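Local structure of probable glutamine synthetase (4HPP) at residues R8-T14 and A88-G94; L167-E173 and R201-V205; G81-P87 and V212-M216; S46-P50 and T415-K420; T21-S25 and G38-V42. The protein belongs to the glutamine synthetase family, pairing an N-terminal domain with a catalytic domain that holds a magnesium ion and glutamic acid. All coordinates share one frame; numbering follows the deposited sequence.

Interaction 1. Residues R8-T14 and A88-G94; sequences RLVSFVT and ALDYLHG
Ser11 and Tyr91 form the closest point of a parallel strand pair, 9-15 with 89-97, in the mixed N-terminal sheet. Their CA atoms are 4.2 Å apart, and three backbone bonds follow: Ser11 N to Asp90 O, Leu92 N to Ser11 O, and Val13 N to Leu92 O. Packing is tight here. On one face Leu92 CD1 meets Val10 CG1 at 3.5 Å and lies at the edge of the Phe12 ring, a patch covered by helix 31-35. On the other face Val13 CG2, set between its backbone N and carbonyl carbon, touches Tyr91 CD1 at 3.8 Å and lies over one face of the His93 ring.

Just before the strands begin, at the partly exposed end, the chains diverge: the CA atoms of Arg8 and Ala88 stand 7.1 Å apart. The extended Arg8 chain carries its guanidinium over Ala88 CB and against Asp90, whose carboxylate also pairs with Arg75, while Arg8 itself reaches Glu79. Guanidinium and carboxylate planes are nearly perpendicular (87°). Arg8 grips one oxygen side-on: its NE takes the anti lone pair of Asp90 OD2 at 2.8 Å, and its NH2 meets that oxygen from above the carboxylate plane at 2.9 Å.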
# COMPACT_ATOMS: atom_id res chain seq x y z
N ARG A 8 6.77 9.03 29.90
CA ARG A 8 5.94 8.00 30.46
C ARG A 8 5.01 8.71 31.43
O ARG A 8 5.50 9.40 32.34
CB ARG A 8 6.78 6.95 31.17
CG ARG A 8 5.96 5.95 32.00
CD ARG A 8 6.92 4.97 32.64
NE ARG A 8 6.32 3.84 33.33
CZ ARG A 8 6.52 2.56 32.98
NH1 ARG A 8 7.27 2.26 31.94
NH2 ARG A 8 5.96 1.57 33.69
N LEU A 9 3.69 8.54 31.21
CA LEU A 9 2.65 9.07 32.10
C LEU A 9 2.16 8.02 33.12
O LEU A 9 2.01 6.84 32.81
CB LEU A 9 1.50 9.67 31.29
CG LEU A 9 2.06 10.68 30.25
CD1 LEU A 9 0.99 11.13 29.23
CD2 LEU A 9 2.73 11.94 30.86
N VAL A 10 1.94 8.44 34.37
CA VAL A 10 1.37 7.56 35.33
C VAL A 10 -0.05 8.03 35.60
O VAL A 10 -0.26 9.22 35.84
CB VAL A 10 2.21 7.55 36.64
CG1 VAL A 10 1.49 6.72 37.68
CG2 VAL A 10 3.57 6.94 36.36
N SER A 11 -1.03 7.13 35.55
CA SER A 11 -2.36 7.51 35.96
C SER A 11 -2.72 7.15 37.40
O SER A 11 -2.32 6.13 37.90
CB SER A 11 -3.39 6.90 35.01
OG SER A 11 -3.60 7.70 33.85
N PHE A 12 -3.47 8.02 38.07
CA PHE A 12 -4.23 7.69 39.27
C PHE A 12 -5.70 7.44 38.82
O PHE A 12 -6.33 8.30 38.18
CB PHE A 12 -4.22 8.83 40.32
CG PHE A 12 -2.86 9.26 40.78
CD1 PHE A 12 -1.74 8.40 40.70
CD2 PHE A 12 -2.67 10.53 41.34
CE1 PHE A 12 -0.48 8.80 41.14
CE2 PHE A 12 -1.38 10.95 41.80
CZ PHE A 12 -0.30 10.08 41.68
N VAL A 13 -6.22 6.26 39.16
CA VAL A 13 -7.57 5.87 38.82
C VAL A 13 -8.50 5.60 39.99
O VAL A 13 -8.08 5.27 41.10
CB VAL A 13 -7.57 4.64 37.90
CG1 VAL A 13 -6.74 4.93 36.68
CG2 VAL A 13 -7.03 3.41 38.61
N THR A 14 -9.80 5.72 39.71
CA THR A 14 -10.83 5.21 40.61
C THR A 14 -11.83 4.56 39.71
O THR A 14 -11.94 4.94 38.53
CB THR A 14 -11.51 6.33 41.38
OG1 THR A 14 -12.44 5.78 42.33
CG2 THR A 14 -12.12 7.34 40.43
N ALA A 88 3.96 2.32 27.84
CA ALA A 88 3.63 1.46 28.93
C ALA A 88 2.19 1.84 29.40
O ALA A 88 1.72 2.94 29.13
CB ALA A 88 4.63 1.61 30.05
N LEU A 89 1.52 0.92 30.06
CA LEU A 89 0.37 1.17 30.84
C LEU A 89 0.78 1.26 32.27
O LEU A 89 1.18 0.27 32.86
CB LEU A 89 -0.57 -0.00 30.68
CG LEU A 89 -1.95 0.18 31.35
CD1 LEU A 89 -2.78 1.35 30.80
CD2 LEU A 89 -2.75 -1.12 31.25
N ASP A 90 0.69 2.43 32.86
CA ASP A 90 1.15 2.60 34.22
C ASP A 90 0.17 3.38 35.04
O ASP A 90 -0.10 4.52 34.74
CB ASP A 90 2.48 3.33 34.20
CG ASP A 90 3.23 3.19 35.48
OD1 ASP A 90 2.59 2.87 36.54
OD2 ASP A 90 4.48 3.41 35.41
N TYR A 91 -0.37 2.77 36.08
CA TYR A 91 -1.37 3.49 36.91
C TYR A 91 -1.51 2.80 38.25
O TYR A 91 -1.12 1.65 38.38
CB TYR A 91 -2.78 3.53 36.21
CG TYR A 91 -3.37 2.15 36.10
CD1 TYR A 91 -4.09 1.58 37.14
CD2 TYR A 91 -3.18 1.40 34.95
CE1 TYR A 91 -4.63 0.28 37.02
CE2 TYR A 91 -3.73 0.12 34.80
CZ TYR A 91 -4.44 -0.45 35.85
OH TYR A 91 -4.92 -1.74 35.71
N LEU A 92 -2.08 3.52 39.21
CA LEU A 92 -2.33 3.09 40.57
C LEU A 92 -3.80 3.37 40.96
O LEU A 92 -4.36 4.43 40.62
CB LEU A 92 -1.47 3.90 41.55
CG LEU A 92 0.05 3.85 41.49
CD1 LEU A 92 0.57 4.85 40.49
CD2 LEU A 92 0.66 4.13 42.85
N HIS A 93 -4.40 2.43 41.70
CA HIS A 93 -5.72 2.60 42.25
C HIS A 93 -5.61 3.50 43.44
O HIS A 93 -4.61 3.46 44.17
CB HIS A 93 -6.31 1.28 42.66
CG HIS A 93 -6.33 0.27 41.57
ND1 HIS A 93 -7.45 -0.01 40.86
CD2 HIS A 93 -5.31 -0.56 41.06
CE1 HIS A 93 -7.16 -0.96 39.92
NE2 HIS A 93 -5.85 -1.29 40.04
N GLY A 94 -6.64 4.32 43.64
CA GLY A 94 -6.61 5.29 44.69
C GLY A 94 -7.92 5.26 45.41
O GLY A 94 -8.95 4.76 44.89

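Interaction 2. Residues L167-E173 and R201-V205; sequences LAQAGTE and RAVNV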
# COMPACT_ATOMS: atom_id res chain seq x y z
N LEU A 167 -1.30 -9.46 31.27
CA LEU A 167 -1.86 -9.68 32.59
C LEU A 167 -0.73 -10.16 33.54
O LEU A 167 -0.62 -9.62 34.67
CB LEU A 167 -3.06 -10.62 32.57
CG LEU A 167 -4.31 -10.21 31.74
CD1 LEU A 167 -5.18 -11.41 31.43
CD2 LEU A 167 -5.18 -9.10 32.37
N ALA A 168 0.14 -11.09 33.12
CA ALA A 168 1.34 -11.43 33.98
C ALA A 168 2.16 -10.22 34.39
O ALA A 168 2.39 -10.01 35.63
CB ALA A 168 2.25 -12.51 33.40
N GLN A 169 2.56 -9.40 33.40
CA GLN A 169 3.27 -8.17 33.72
C GLN A 169 2.48 -7.30 34.64
O GLN A 169 3.04 -6.61 35.42
CB GLN A 169 3.58 -7.32 32.49
CG GLN A 169 4.47 -7.92 31.41
CD GLN A 169 4.47 -7.05 30.21
OE1 GLN A 169 4.71 -5.83 30.33
NE2 GLN A 169 4.03 -7.62 29.05
N ALA A 170 1.16 -7.33 34.57
CA ALA A 170 0.38 -6.41 35.38
C ALA A 170 0.21 -6.98 36.79
O ALA A 170 -0.45 -6.39 37.62
CB ALA A 170 -0.95 -6.18 34.75
N GLY A 171 0.84 -8.12 37.07
CA GLY A 171 0.69 -8.74 38.40
C GLY A 171 -0.69 -9.33 38.69
O GLY A 171 -1.07 -9.52 39.86
N THR A 172 -1.45 -9.65 37.64
CA THR A 172 -2.77 -10.28 37.87
C THR A 172 -2.65 -11.83 38.14
O THR A 172 -3.61 -12.49 38.56
CB THR A 172 -3.81 -9.97 36.77
OG1 THR A 172 -3.31 -10.40 35.48
CG2 THR A 172 -4.10 -8.53 36.71
N GLU A 173 -1.50 -12.41 37.91
CA GLU A 173 -1.43 -13.90 37.92
C GLU A 173 -2.44 -14.57 36.96
O GLU A 173 -3.24 -15.43 37.34
CB GLU A 173 -1.56 -14.42 39.34
CG GLU A 173 -0.51 -13.83 40.29
CD GLU A 173 -0.70 -14.29 41.72
OE1 GLU A 173 -1.75 -13.90 42.35
OE2 GLU A 173 0.18 -15.04 42.21
N ARG A 201 -7.80 -6.57 41.08
CA ARG A 201 -7.54 -7.55 40.00
C ARG A 201 -8.68 -7.53 38.96
O ARG A 201 -8.44 -7.44 37.74
CB ARG A 201 -7.27 -8.93 40.58
CG ARG A 201 -6.78 -9.99 39.63
CD ARG A 201 -6.08 -11.08 40.44
NE ARG A 201 -4.78 -10.59 40.94
CZ ARG A 201 -3.82 -11.29 41.56
NH1 ARG A 201 -3.94 -12.57 41.82
NH2 ARG A 201 -2.72 -10.66 41.92
N ALA A 202 -9.92 -7.52 39.44
CA ALA A 202 -11.03 -7.53 38.52
C ALA A 202 -10.87 -6.29 37.62
O ALA A 202 -10.90 -6.41 36.41
CB ALA A 202 -12.32 -7.52 39.27
N VAL A 203 -10.56 -5.13 38.20
CA VAL A 203 -10.42 -3.91 37.37
C VAL A 203 -9.23 -4.05 36.39
O VAL A 203 -9.39 -3.84 35.18
CB VAL A 203 -10.27 -2.62 38.23
CG1 VAL A 203 -9.82 -1.42 37.37
CG2 VAL A 203 -11.54 -2.31 38.99
N ASN A 204 -8.07 -4.42 36.93
CA ASN A 204 -6.88 -4.68 36.13
C ASN A 204 -7.12 -5.64 34.98
O ASN A 204 -6.71 -5.37 33.84
CB ASN A 204 -5.80 -5.31 36.98
CG ASN A 204 -5.25 -4.38 38.02
OD1 ASN A 204 -5.33 -3.17 37.91
ND2 ASN A 204 -4.69 -4.96 39.05
N VAL A 205 -7.77 -6.77 35.25
CA VAL A 205 -8.11 -7.70 34.14
C VAL A 205 -8.93 -7.00 33.03
O VAL A 205 -8.72 -7.29 31.84
CB VAL A 205 -8.83 -8.98 34.61
CG1 VAL A 205 -9.44 -9.71 33.44
CG2 VAL A 205 -7.88 -9.91 35.37
O HOH W 1 -3.92 -7.59 40.42
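Glu173 and Arg201 are joined by a salt bridge, Glu173 OE1 to Arg201 NH1 at 2.6 Å, that fastens the chain leaving helix 159-169 to helix 196-216. That exit is a Schellman motif: Gly171 takes a positive phi (70°), Thr172 N bonds back to Leu167 O and Gly171 N to Ala168 O. The carboxylate and guanidinium planes are steeply inclined (75°), and the bond uses the anti lone pair of Glu173 OE1. Glu173 OE2 is held by Arg191 NE, so the carboxylate, gripped on both oxygens, is fixed in rotation. Arg201 NH1 also binds the Arg191 carbonyl, which, with a water on NE, probably limits the rotation of the guanidinium.

The bend of Arg201 at chi3 (-72°) turns one guanidinium face to the Thr172 carbonyl, Thr172 O lying 3.2 Å from Arg201 CZ. This oxygen is above the plane, toward its rim, where the N-H groups of NE and NH1 do not point at it; any attraction is probably electrostatic. In the plane the water accepts from Arg201 NE at 3.2 Å and from Asn204 ND2 at 3.1 Å, and donates weakly to Gly171 O, so it also bridges the two segments. Asn204 OD1 is turned to Tyr91 and His93.

Further in, Thr172 and Asn204 lie alongside, running in opposing senses, with Thr172 CG2 3.7 Å from Asn204 CB. Cys190 lies against Thr172, Arg201 and Val205. Leu167 CD2 rests 3.7 Å from Val205 CA and reaches Val205 CG2 at 4.1 Å.

Interaction 3. Residues G81-P87 and V212-M216; sequences GPDAAAP and VARQM
Gln215, on the last turn of helix 196-216, enters the bend of the loop 81-87 and accepts a hydrogen bond from one of its peptide N-H groups. Asp83 N donates to Gln215 OE1 at 3.0 Å, nearly straight (164°) and in the carbonyl plane of the amide. The same oxygen lies 3.1 Å from Pro82 N, which has no hydrogen to give. The other end of the amide is held as well: Gln215 NE2 bonds to Glu211 within the helix and, at 2.8 Å, to a water that in turn donates to Pro87 O. With both ends bound, the flat group is fixed in rotation, and Ala86 CB packs against Gln215 CD at 3.7 Å.

The loop connects two strands of the N-terminal sheet, 66-78 and 89-97, and folds back on itself through a type I turn from Asp83 to Ala86. An Asx turn reinforces it. The Asp83 carboxylate, its CG placed opposite the backbone N (chi1 -179°), accepts Ala85 N on OD1 at 2.8 Å.

Beside the amide Pro82 forms the apolar half of the contact. Its ring crosses the Met216 side chain at about a right angle, with Pro82 CB 3.4 Å from Met216 CG, and Pro82 CG touches Val212 CG1 at 3.8 Å. Trp162 and Phe159 of helix 159-169 flank this patch. At the subunit boundaries Pro87 O accepts from Arg154 of the second subunit and Gly81 O from Arg3 of the third.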
# COMPACT_ATOMS: atom_id res chain seq x y z
N GLY A 81 3.40 -4.33 25.26
CA GLY A 81 2.27 -5.07 24.72
C GLY A 81 2.51 -5.38 23.27
O GLY A 81 3.62 -5.19 22.78
N PRO A 82 1.46 -5.80 22.56
CA PRO A 82 1.54 -6.23 21.18
C PRO A 82 2.21 -5.22 20.24
O PRO A 82 2.88 -5.61 19.27
CB PRO A 82 0.08 -6.45 20.80
CG PRO A 82 -0.71 -6.37 22.07
CD PRO A 82 0.22 -6.23 23.20
N ASP A 83 2.01 -3.95 20.50
CA ASP A 83 2.52 -2.85 19.67
C ASP A 83 3.81 -2.35 20.34
O ASP A 83 3.80 -1.86 21.48
CB ASP A 83 1.45 -1.74 19.61
CG ASP A 83 1.87 -0.56 18.74
OD1 ASP A 83 3.12 -0.39 18.55
OD2 ASP A 83 0.96 0.19 18.25
N ALA A 84 4.95 -2.48 19.68
CA ALA A 84 6.22 -2.15 20.40
C ALA A 84 6.41 -0.63 20.58
O ALA A 84 7.17 -0.19 21.46
CB ALA A 84 7.42 -2.79 19.73
N ALA A 85 5.61 0.14 19.83
CA ALA A 85 5.67 1.59 19.87
C ALA A 85 4.71 2.20 20.91
O ALA A 85 4.59 3.43 21.00
CB ALA A 85 5.42 2.17 18.48
N ALA A 86 4.00 1.35 21.68
CA ALA A 86 2.91 1.87 22.51
C ALA A 86 3.37 2.23 23.92
O ALA A 86 4.31 1.69 24.42
CB ALA A 86 1.72 0.93 22.55
N PRO A 87 2.71 3.17 24.54
CA PRO A 87 3.27 3.56 25.82
C PRO A 87 3.07 2.42 26.84
O PRO A 87 2.14 1.63 26.72
CB PRO A 87 2.42 4.79 26.21
CG PRO A 87 1.61 5.18 24.94
CD PRO A 87 1.46 3.90 24.18
N VAL A 212 -4.72 -4.44 25.48
CA VAL A 212 -4.10 -5.35 24.55
C VAL A 212 -4.91 -5.27 23.24
O VAL A 212 -4.34 -4.98 22.18
CB VAL A 212 -4.03 -6.77 25.19
CG1 VAL A 212 -3.51 -7.80 24.23
CG2 VAL A 212 -3.12 -6.75 26.42
N ALA A 213 -6.24 -5.46 23.32
CA ALA A 213 -7.08 -5.31 22.14
C ALA A 213 -6.79 -3.98 21.41
O ALA A 213 -6.55 -3.93 20.20
CB ALA A 213 -8.58 -5.46 22.51
N ARG A 214 -6.72 -2.89 22.17
CA ARG A 214 -6.43 -1.61 21.51
C ARG A 214 -5.13 -1.72 20.72
O ARG A 214 -5.08 -1.29 19.58
CB ARG A 214 -6.36 -0.46 22.52
CG ARG A 214 -6.24 0.92 21.89
CD ARG A 214 -5.91 1.97 22.96
NE ARG A 214 -4.57 1.79 23.52
CZ ARG A 214 -3.45 2.26 22.98
NH1 ARG A 214 -3.43 2.93 21.84
NH2 ARG A 214 -2.31 2.03 23.57
N GLN A 215 -4.10 -2.37 21.31
CA GLN A 215 -2.78 -2.38 20.69
C GLN A 215 -2.76 -3.16 19.38
O GLN A 215 -1.87 -2.95 18.55
CB GLN A 215 -1.69 -2.85 21.65
CG GLN A 215 -1.42 -1.85 22.74
CD GLN A 215 -0.14 -2.14 23.46
OE1 GLN A 215 0.76 -2.82 22.93
NE2 GLN A 215 -0.05 -1.65 24.70
N MET A 216 -3.78 -3.99 19.16
CA MET A 216 -3.80 -4.88 17.97
C MET A 216 -4.85 -4.41 16.98
O MET A 216 -4.96 -4.96 15.89
CB MET A 216 -4.06 -6.34 18.40
CG MET A 216 -3.03 -6.89 19.41
SD MET A 216 -3.13 -8.63 19.83
CE MET A 216 -2.28 -9.38 18.46
O HOH W 2 2.29 -1.22 26.19

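Interaction 4. Residues S46-P50 and T415-K420; sequences SSLTP and TYLAMK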
# COMPACT_ATOMS: atom_id res chain seq x y z
N SER A 46 -19.12 11.10 40.63
CA SER A 46 -19.78 9.92 41.18
C SER A 46 -21.30 9.89 40.90
O SER A 46 -21.95 8.86 41.10
CB SER A 46 -19.50 9.78 42.67
OG SER A 46 -18.10 9.90 42.93
N SER A 47 -21.86 10.98 40.40
CA SER A 47 -23.22 10.89 39.91
C SER A 47 -23.31 10.66 38.39
O SER A 47 -24.42 10.77 37.84
CB SER A 47 -24.06 12.14 40.28
OG SER A 47 -23.88 12.58 41.62
N LEU A 48 -22.19 10.41 37.68
CA LEU A 48 -22.32 10.14 36.23
C LEU A 48 -22.88 8.77 36.01
O LEU A 48 -22.43 7.81 36.62
CB LEU A 48 -21.03 10.28 35.43
CG LEU A 48 -20.35 11.65 35.19
CD1 LEU A 48 -18.86 11.50 34.90
CD2 LEU A 48 -20.99 12.48 34.10
N THR A 49 -23.89 8.73 35.14
CA THR A 49 -24.57 7.52 34.69
C THR A 49 -23.74 6.88 33.59
O THR A 49 -22.82 7.51 33.08
CB THR A 49 -25.99 7.82 34.11
OG1 THR A 49 -25.88 8.76 33.03
CG2 THR A 49 -26.91 8.37 35.17
N PRO A 50 -24.08 5.64 33.17
CA PRO A 50 -23.31 5.13 32.04
C PRO A 50 -23.30 6.02 30.79
O PRO A 50 -22.35 6.00 30.01
CB PRO A 50 -23.96 3.77 31.78
CG PRO A 50 -24.43 3.31 33.15
CD PRO A 50 -24.83 4.57 33.88
N THR A 415 -26.40 8.67 46.35
CA THR A 415 -25.79 9.02 45.06
C THR A 415 -25.93 7.88 44.03
O THR A 415 -26.24 8.11 42.85
CB THR A 415 -24.41 9.68 45.21
OG1 THR A 415 -23.56 9.33 44.12
CG2 THR A 415 -23.77 9.32 46.52
N TYR A 416 -25.82 6.65 44.53
CA TYR A 416 -26.07 5.46 43.72
C TYR A 416 -27.51 5.35 43.29
O TYR A 416 -27.83 5.23 42.10
CB TYR A 416 -25.67 4.19 44.48
CG TYR A 416 -25.66 2.98 43.58
CD1 TYR A 416 -26.79 2.18 43.42
CD2 TYR A 416 -24.54 2.68 42.82
CE1 TYR A 416 -26.79 1.09 42.57
CE2 TYR A 416 -24.53 1.59 41.96
CZ TYR A 416 -25.65 0.80 41.84
OH TYR A 416 -25.62 -0.27 41.00
N LEU A 417 -28.40 5.38 44.28
CA LEU A 417 -29.82 5.26 44.02
C LEU A 417 -30.35 6.32 43.08
O LEU A 417 -31.22 6.05 42.26
CB LEU A 417 -30.59 5.37 45.33
CG LEU A 417 -30.78 4.12 46.19
CD1 LEU A 417 -31.67 4.52 47.34
CD2 LEU A 417 -31.38 2.95 45.41
N ALA A 418 -29.83 7.53 43.20
CA ALA A 418 -30.24 8.60 42.29
C ALA A 418 -29.63 8.46 40.93
O ALA A 418 -30.34 8.58 39.87
CB ALA A 418 -29.89 9.94 42.87
N MET A 419 -28.32 8.16 40.91
CA MET A 419 -27.66 7.99 39.63
C MET A 419 -28.31 6.89 38.77
O MET A 419 -28.30 6.98 37.55
CB MET A 419 -26.17 7.73 39.80
CG MET A 419 -25.51 7.49 38.45
SD MET A 419 -25.41 5.77 37.96
CE MET A 419 -24.05 5.25 39.05
N LYS A 420 -28.86 5.85 39.39
CA LYS A 420 -29.38 4.73 38.60
C LYS A 420 -30.80 4.98 38.06
O LYS A 420 -31.12 4.64 36.90
CB LYS A 420 -29.32 3.43 39.41
CG LYS A 420 -27.94 2.80 39.59
CD LYS A 420 -27.42 2.24 38.26
CE LYS A 420 -25.94 1.88 38.39
NZ LYS A 420 -25.49 1.45 37.05
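Met419 packs along the loop 46-50, joining helix 410-427 of the catalytic part of the chain to the N-terminal part in a wholly buried contact. This is packing of a side chain on backbone rather than polar pairing. Met419 CG lies 3.5 Å from Ser47 O and 3.6 Å from Leu48 O, and further along the chain Met419 SD passes Thr49 CA at 3.8 Å and Pro50 CD at 4.3 Å. With CG trans to the backbone N (chi1 177°) and further bends at chi2 and chi3, the thioether curls along the loop instead of pointing straight into it.

Two neighbours on the helix also touch the loop. One turn earlier Thr415 faces Ser46 and Ser47, its OG1 3.5 Å from Ser46 O without a hydrogen bond. Lys420 starts away from the loop and only its NZ comes near Pro50 CG; its CG sits over one face of the Tyr416 ring.

A second shell positions these groups. Ser47 OG is bound to Ser58, and the Lys420 ammonium to Glu423 and Pro283 O. Leu48 turns from the helix to Tyr181 of the second subunit. The hydroxyl of Thr49 is held by Leu53 O, which probably helps keep the other branch, the methyl, turned to the helix. The side chains of Thr49 and Met419 pass at a slant, and Thr49 CG2 comes to 3.7 Å from Met419 CG and 3.1 Å from Met419 O.

Interaction 5. Residues T21-S25 and G38-V42; sequences TRGRS and GCGWV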
# COMPACT_ATOMS: atom_id res chain seq x y z
N THR A 21 -13.63 3.15 35.09
CA THR A 21 -12.34 3.52 35.72
C THR A 21 -11.84 4.77 35.05
O THR A 21 -11.63 4.78 33.83
CB THR A 21 -11.29 2.46 35.44
OG1 THR A 21 -11.92 1.22 35.57
CG2 THR A 21 -10.14 2.47 36.37
N ARG A 22 -11.60 5.79 35.86
CA ARG A 22 -11.34 7.15 35.45
C ARG A 22 -10.10 7.65 36.20
O ARG A 22 -9.81 7.14 37.29
CB ARG A 22 -12.54 7.99 35.85
CG ARG A 22 -13.75 7.69 34.95
CD ARG A 22 -15.13 7.98 35.54
NE ARG A 22 -15.88 8.52 34.44
CZ ARG A 22 -17.11 8.18 34.03
NH1 ARG A 22 -17.92 7.33 34.66
NH2 ARG A 22 -17.57 8.76 32.97
N GLY A 23 -9.37 8.61 35.63
CA GLY A 23 -8.32 9.22 36.40
C GLY A 23 -7.63 10.31 35.64
O GLY A 23 -8.19 10.85 34.67
N ARG A 24 -6.39 10.59 36.06
CA ARG A 24 -5.62 11.72 35.57
C ARG A 24 -4.20 11.28 35.59
O ARG A 24 -3.84 10.46 36.41
CB ARG A 24 -5.71 12.86 36.56
CG ARG A 24 -6.99 13.63 36.45
CD ARG A 24 -7.03 14.79 37.41
NE ARG A 24 -8.40 15.20 37.59
CZ ARG A 24 -8.75 16.27 38.30
NH1 ARG A 24 -7.79 16.97 38.87
NH2 ARG A 24 -10.05 16.60 38.44
N SER A 25 -3.35 11.86 34.74
CA SER A 25 -1.99 11.34 34.72
C SER A 25 -0.95 12.43 34.82
O SER A 25 -1.24 13.63 34.61
CB SER A 25 -1.79 10.48 33.47
OG SER A 25 -1.59 11.31 32.34
N GLY A 38 -1.94 12.93 46.00
CA GLY A 38 -2.70 12.36 44.90
C GLY A 38 -2.94 13.45 43.88
O GLY A 38 -2.05 14.29 43.67
N CYS A 39 -4.15 13.44 43.28
CA CYS A 39 -4.63 14.42 42.29
C CYS A 39 -6.04 14.86 42.61
O CYS A 39 -6.78 14.11 43.26
CB CYS A 39 -4.65 13.82 40.88
SG CYS A 39 -5.87 12.51 40.58
N GLY A 40 -6.43 16.03 42.12
CA GLY A 40 -7.79 16.51 42.32
C GLY A 40 -8.86 15.57 41.75
O GLY A 40 -8.59 14.73 40.91
N TRP A 41 -10.09 15.69 42.24
CA TRP A 41 -11.22 14.94 41.68
C TRP A 41 -12.46 15.64 42.11
O TRP A 41 -12.45 16.37 43.10
CB TRP A 41 -11.18 13.50 42.20
CG TRP A 41 -12.00 12.56 41.39
CD1 TRP A 41 -13.16 11.88 41.77
CD2 TRP A 41 -11.79 12.20 39.97
NE1 TRP A 41 -13.65 11.12 40.71
CE2 TRP A 41 -12.86 11.26 39.62
CE3 TRP A 41 -10.85 12.52 39.02
CZ2 TRP A 41 -12.94 10.70 38.36
CZ3 TRP A 41 -10.94 11.93 37.78
CH2 TRP A 41 -11.96 11.07 37.44
N VAL A 42 -13.55 15.46 41.39
CA VAL A 42 -14.79 16.28 41.59
C VAL A 42 -15.85 15.29 42.10
O VAL A 42 -16.05 14.25 41.48
CB VAL A 42 -15.18 17.00 40.26
CG1 VAL A 42 -16.57 17.62 40.31
CG2 VAL A 42 -14.14 18.05 39.89
O HOH W 3 -5.05 17.09 39.81
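Arg24 lays its guanidinium face over the carbonyl of Gly40, with Gly40 O centred on the group and 3.0 Å from Arg24 CZ. The oxygen sits above the plane, so the N-H groups point past it and any attraction is probably that of a carbonyl dipole for a cation. In the plane itself a water accepts from Arg24 NH1 at 2.9 Å and from Gly40 N at 2.9 Å, closing a small bridge beside the carbonyl. An extended chain from CG to NE gives Arg24 this reach, and on the way Arg24 CB passes Cys39 SG at 4.0 Å.

Trp41 fills the next position. Arg24 NE lies at the edge of the indole, 3.9 Å from Trp41 CE3, with the planes of the two groups 49° apart, so this is not a face-on cation-pi stack. The far corner of the ring reaches strand 21-27, where Trp41 CH2 is 3.5 Å from Arg22 CB. Arg22 then leads its own charge away to Asp16 and Asp52.

Strands 21-27 and 39-41 are the outermost strands of the five-stranded sheet within this chain, yet their short segments approach to 8.0 Å, too far for backbone pairing, and are joined by side chains. Strand 21-27 pairs with strand 9-15, and 39-41 with 66-78; the second subunit adds backbone bonds to Thr21, Gly23 and Ser25, and its glutamic acid pocket residue Arg308 packs on Val42.

Overall arrangement
From the N terminus, strand 9-15 opens interaction 1, and strand 21-27 leads through helix 31-35 to 39-41, closing interaction 5 as a short loop nested within it. The segment 46-50 then starts interaction 4, and 81-87 starts interaction 3 just before 88-94 closes interaction 1, which therefore crosses both. In the catalytic part, 167-173 and 201-205 close interaction 2, nested inside interaction 3; helix 196-216 serves both. Interaction 3 is nested inside interaction 4, which closes last at 415-420. Interaction 1 pairs two strands of the N-terminal sheet, interaction 5 joins its outermost strands through side chains, interaction 2 ties two helices, and interactions 3 and 4 join the two parts about 33 Å apart, centre to centre.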